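Local coordinates for mannose-specific lectin 3 chain 2 (Crocus vernus, PDB 3MEZ), which probably binds mannose as one chain of a heterotetrameric bulb-type lectin with weak agglutinating activity towards trypsin-treated rabbit erythrocytes, at residues B[16-21]-B[29-34]; B[23-28]-B[38-43]. One frame throughout, in Å; residues are numbered along the deposited sequence.

Interaction 1: residues B[16-21]-B[29-34]; sequences YDNAQL and VMRDDC
Asp-32 OD2 is gripped twice: by the side-chain amide of Asn-18, with ND2 to OD2 at 3.1 Å, and by a water that also donates to Asp-17 OD1. This N-H...O hydrogen bond from ND2 is nearly straight (167°) and lies in the plane of the Asn-18 amide, yet it meets the carboxylate from above its plane; the two flat groups stand 72° apart. The other end of the same amide, Asn-18 OD1, accepts the backbone N of Asp-32 at 3.1 Å, also from above the carbonyl plane. Asn-18 therefore holds Asp-32 at two points, fixing its own amide rotation, with CG beside the backbone N (chi1 -55°). Asp-17 OD1 and Asp-32 OD2 come within 4.4 Å of each other, a like-charge pair probably eased by the shared water and the Asn-18 amide.

Asp-17 and Asn-18 are the middle residues of a type I' turn from Tyr-16 to Ala-19, whose positive phi angles swing Asn-18 N onto Met-30 O at 2.8 Å. Met-30 N in turn reaches Ala-19 O at 3.2 Å, almost along the C=O axis. A second water ties Asp-17 N to Arg-31 O. Beyond this, Gln-20 and Val-29 form an antiparallel non-hydrogen-bonded pair with side chains alongside one another, Gln-20 CB lying 4.0 Å from Val-29 CG2.

The contact lies at the end of the 20-23/26-30 hairpin away from its 23-26 turn, in the beta-prism II fold of bulb-type lectins. Met-30 packs inward on Met-61 and Ile-71, Leu-21 on strand 92-95, Cys-34 is disulfide-bonded to Cys-59, and Tyr-16 lies on Phe-60 while its OH bonds to Ile-2 N of the second subunit.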
# COMPACT_ATOMS: atom_id res chain seq x y z
N TYR B 16 5.72 4.07 5.34
CA TYR B 16 6.04 3.89 6.73
C TYR B 16 7.12 2.85 6.99
O TYR B 16 7.39 2.03 6.17
CB TYR B 16 4.78 3.61 7.53
CG TYR B 16 4.00 2.43 7.05
CD1 TYR B 16 2.99 2.58 6.15
CD2 TYR B 16 4.30 1.18 7.48
CE1 TYR B 16 2.30 1.54 5.69
CE2 TYR B 16 3.61 0.11 7.03
CZ TYR B 16 2.62 0.29 6.13
OH TYR B 16 1.97 -0.77 5.70
N ASP B 17 7.75 2.93 8.15
CA ASP B 17 8.66 1.93 8.60
C ASP B 17 9.78 1.61 7.61
O ASP B 17 9.98 0.50 7.28
CB ASP B 17 7.89 0.67 8.92
CG ASP B 17 8.63 -0.23 9.84
OD1 ASP B 17 9.55 0.20 10.49
OD2 ASP B 17 8.29 -1.37 9.87
N ASN B 18 10.44 2.66 7.15
CA ASN B 18 11.62 2.61 6.29
C ASN B 18 11.35 2.39 4.81
O ASN B 18 12.25 2.25 4.06
CB ASN B 18 12.62 1.61 6.78
CG ASN B 18 13.01 1.85 8.18
OD1 ASN B 18 13.34 2.93 8.55
ND2 ASN B 18 12.97 0.82 8.96
N ALA B 19 10.10 2.45 4.43
CA ALA B 19 9.73 2.47 3.03
C ALA B 19 10.35 3.70 2.34
O ALA B 19 10.54 4.69 2.94
CB ALA B 19 8.30 2.50 2.91
N GLN B 20 10.68 3.58 1.07
CA GLN B 20 11.33 4.64 0.35
C GLN B 20 10.94 4.81 -1.10
O GLN B 20 10.39 3.93 -1.72
CB GLN B 20 12.84 4.49 0.42
CG GLN B 20 13.38 3.33 -0.34
CD GLN B 20 14.89 3.17 -0.26
OE1 GLN B 20 15.48 3.19 0.77
NE2 GLN B 20 15.48 3.00 -1.38
N LEU B 21 11.26 5.99 -1.60
CA LEU B 21 11.41 6.25 -3.00
C LEU B 21 12.89 6.27 -3.29
O LEU B 21 13.65 6.63 -2.44
CB LEU B 21 10.82 7.58 -3.40
CG LEU B 21 9.38 7.93 -3.11
CD1 LEU B 21 9.02 9.26 -3.59
CD2 LEU B 21 8.43 6.92 -3.62
N VAL B 29 13.41 8.35 2.41
CA VAL B 29 12.99 7.35 3.40
C VAL B 29 12.09 7.89 4.53
O VAL B 29 12.43 8.82 5.19
CB VAL B 29 14.20 6.69 4.08
CG1 VAL B 29 13.77 5.59 4.93
CG2 VAL B 29 15.20 6.21 3.08
N MET B 30 10.95 7.25 4.73
CA MET B 30 10.15 7.51 5.90
C MET B 30 10.62 6.52 6.94
O MET B 30 10.21 5.40 6.98
CB MET B 30 8.67 7.33 5.62
CG MET B 30 7.79 7.60 6.77
SD MET B 30 7.83 9.33 7.29
CE MET B 30 8.37 9.24 8.91
N ARG B 31 11.52 6.99 7.77
CA ARG B 31 12.21 6.19 8.74
C ARG B 31 11.33 5.74 9.90
O ARG B 31 10.37 6.37 10.22
CB ARG B 31 13.44 6.93 9.26
CG ARG B 31 14.50 7.25 8.24
CD ARG B 31 15.71 7.93 8.86
NE ARG B 31 16.87 7.91 7.98
CZ ARG B 31 18.03 8.51 8.20
NH1 ARG B 31 18.24 9.20 9.27
NH2 ARG B 31 18.99 8.39 7.34
N ASP B 32 11.75 4.68 10.56
CA ASP B 32 11.06 4.12 11.69
C ASP B 32 11.14 5.01 12.94
O ASP B 32 10.58 4.68 13.93
CB ASP B 32 11.49 2.69 12.01
CG ASP B 32 12.97 2.57 12.25
OD1 ASP B 32 13.60 3.51 12.70
OD2 ASP B 32 13.52 1.53 11.97
N ASP B 33 11.89 6.09 12.85
CA ASP B 33 11.99 7.08 13.91
C ASP B 33 11.19 8.36 13.69
O ASP B 33 11.36 9.28 14.42
CB ASP B 33 13.42 7.38 14.28
CG ASP B 33 14.11 8.30 13.31
OD1 ASP B 33 13.54 8.64 12.27
OD2 ASP B 33 15.25 8.64 13.57
N CYS B 34 10.32 8.36 12.70
CA CYS B 34 9.41 9.45 12.36
C CYS B 34 10.02 10.59 11.56
O CYS B 34 9.37 11.55 11.32
CB CYS B 34 8.69 9.99 13.59
SG CYS B 34 7.12 10.78 13.29
O HOH W 1 7.79 5.24 9.81
O HOH W 2 11.52 -0.93 11.66

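Interaction 2: residues B[23-28]-B[38-43]; sequences TRDYSL and LTKGSK. Unlike the reference sequence in segment 38-43: Ser-42 (reference Gly), Lys-43 (reference Gln).
Lys-40 and Asp-25 meet in a salt bridge, NZ to OD2 at 2.9 Å, using the syn lone pair of the carboxylate. The lysine leaves its strand with CG anti to the backbone N (chi1 -167°), runs extended alongside the Tyr-26 ring and bends only at its last torsion (chi4 -71°), which turns NZ to the acid. On the way its CG comes within 3.4 Å of Tyr-26 CE2, and CE lies 3.6 Å from the phenolic OH. Asp-25 OD1 sits over one face of this ring, near its rim, so the tyrosine lies beside the aliphatic part of the lysine and under the carboxylate oxygen that does not bind NZ.

Behind these side chains stand strands 26-28 and 38-40, antiparallel at 163°. Ser-27 and Thr-39 form the hydrogen-bonded pair, each N donating to the other's O at 3.0 Å and nearly along its C=O axis. Asp-25 O extends the ladder by accepting Gly-41 N at 3.0 Å, and a type II' turn from Thr-23 to Tyr-26 places that carbonyl. One water donates to both Asp-25 O and Thr-39 O and accepts from Ser-27 OG, linking the two strands on the face that carries the Ser-27 and Thr-39 hydroxyls. On the Tyr-26 face, Leu-28 CD2 crosses obliquely onto Leu-38 CB at 3.8 Å; the two leucines also touch Leu-93 and Leu-95, respectively, and Leu-38 packs on Thr-107 of the chain 1 subunit.

The hairpin thus divides its chemistry by face and by end: leucines toward the interior, hydroxyls and water on the reverse, and an ion pair at the turn, where opposite charges at contact distance should keep both groups ionised.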
# COMPACT_ATOMS: atom_id res chain seq x y z
N THR B 23 15.89 6.78 -6.67
CA THR B 23 16.42 6.88 -8.02
C THR B 23 17.90 7.18 -8.01
O THR B 23 18.35 7.97 -7.25
CB THR B 23 15.67 7.90 -8.87
OG1 THR B 23 16.14 7.84 -10.21
CG2 THR B 23 15.89 9.23 -8.40
N ARG B 24 18.64 6.50 -8.85
CA ARG B 24 20.09 6.58 -8.86
C ARG B 24 20.58 6.31 -7.45
O ARG B 24 20.22 5.35 -6.91
CB ARG B 24 20.58 7.90 -9.41
CG ARG B 24 20.04 8.18 -10.76
CD ARG B 24 20.74 9.31 -11.52
NE ARG B 24 20.26 9.47 -12.87
CZ ARG B 24 20.63 10.45 -13.69
NH1 ARG B 24 21.45 11.34 -13.30
NH2 ARG B 24 20.16 10.51 -14.89
N ASP B 25 21.41 7.19 -6.90
CA ASP B 25 21.90 7.06 -5.55
C ASP B 25 21.10 7.81 -4.51
O ASP B 25 21.48 7.86 -3.40
CB ASP B 25 23.40 7.36 -5.45
CG ASP B 25 23.78 8.72 -5.92
OD1 ASP B 25 23.00 9.38 -6.60
OD2 ASP B 25 24.90 9.11 -5.64
N TYR B 26 19.98 8.39 -4.91
CA TYR B 26 19.06 9.11 -4.05
C TYR B 26 17.98 8.21 -3.48
O TYR B 26 17.50 7.35 -4.13
CB TYR B 26 18.38 10.26 -4.78
CG TYR B 26 19.29 11.29 -5.36
CD1 TYR B 26 19.53 11.34 -6.70
CD2 TYR B 26 19.89 12.23 -4.58
CE1 TYR B 26 20.34 12.27 -7.22
CE2 TYR B 26 20.70 13.16 -5.09
CZ TYR B 26 20.92 13.18 -6.41
OH TYR B 26 21.74 14.09 -6.93
N SER B 27 17.62 8.45 -2.24
CA SER B 27 16.45 7.88 -1.63
C SER B 27 15.67 8.85 -0.73
O SER B 27 16.25 9.65 -0.08
CB SER B 27 16.84 6.64 -0.86
OG SER B 27 17.74 6.92 0.16
N LEU B 28 14.37 8.74 -0.72
CA LEU B 28 13.57 9.41 0.27
C LEU B 28 12.97 8.39 1.17
O LEU B 28 12.10 7.71 0.74
CB LEU B 28 12.45 10.13 -0.43
CG LEU B 28 11.79 11.46 -0.08
CD1 LEU B 28 10.35 11.44 -0.27
CD2 LEU B 28 12.17 12.04 1.23
N LEU B 38 15.83 12.63 2.93
CA LEU B 38 16.27 12.49 1.59
C LEU B 38 17.80 12.48 1.53
O LEU B 38 18.44 13.41 1.89
CB LEU B 38 15.66 13.60 0.79
CG LEU B 38 16.14 13.97 -0.57
CD1 LEU B 38 16.93 12.90 -1.17
CD2 LEU B 38 15.04 14.34 -1.42
N THR B 39 18.36 11.38 1.07
CA THR B 39 19.78 11.19 1.09
C THR B 39 20.39 10.76 -0.22
O THR B 39 19.73 10.21 -1.02
CB THR B 39 20.19 10.17 2.08
OG1 THR B 39 19.50 8.97 1.82
CG2 THR B 39 19.89 10.62 3.42
N LYS B 40 21.68 11.01 -0.34
CA LYS B 40 22.47 10.70 -1.50
C LYS B 40 23.65 9.83 -1.13
O LYS B 40 24.32 10.07 -0.14
CB LYS B 40 22.91 11.98 -2.19
CG LYS B 40 23.48 11.82 -3.56
CD LYS B 40 24.35 12.96 -3.93
CE LYS B 40 24.74 12.95 -5.37
NZ LYS B 40 25.69 11.91 -5.74
N GLY B 41 23.89 8.80 -1.93
CA GLY B 41 24.98 7.86 -1.72
C GLY B 41 24.72 6.77 -0.73
O GLY B 41 25.19 6.80 0.37
N SER B 42 23.97 5.77 -1.14
CA SER B 42 23.41 4.77 -0.23
C SER B 42 23.50 5.07 1.26
O SER B 42 24.21 4.38 1.97
CB SER B 42 23.74 3.28 -0.54
OG SER B 42 24.98 3.06 -1.13
N LYS B 43 22.68 6.02 1.71
CA LYS B 43 22.46 6.26 3.13
C LYS B 43 23.08 7.47 3.76
O LYS B 43 22.70 7.83 4.85
CB LYS B 43 23.06 5.11 3.93
CG LYS B 43 22.24 3.88 4.16
CD LYS B 43 23.02 2.69 3.72
CE LYS B 43 22.46 2.07 2.44
NZ LYS B 43 22.45 0.61 2.55
O HOH W 3 20.54 7.27 -1.00
O HOH W 4 17.30 8.82 2.82

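In the fold
Strand 26-30 belongs to both contacts, which lie with their centres about 13 Å apart in one four-stranded sheet. Interaction 1 pairs its C-terminal end with 16-21, interaction 2 its N-terminal end with 38-43, so it serves as the inner strand of two successive hairpins. A probable hydrogen bond, Leu-21 O to Leu-28 N at 2.8 Å, joins them directly, and Gln-20 CB packs against Leu-28 O. The span from Arg-31 to Thr-39 lines up with the Gln-x-Asp-x-Asn-x-Val-x-Tyr mannose motif of bulb-type lectins, beginning in interaction 1 and ending in interaction 2, although Arg-31 and Thr-39 occupy its first and last positions.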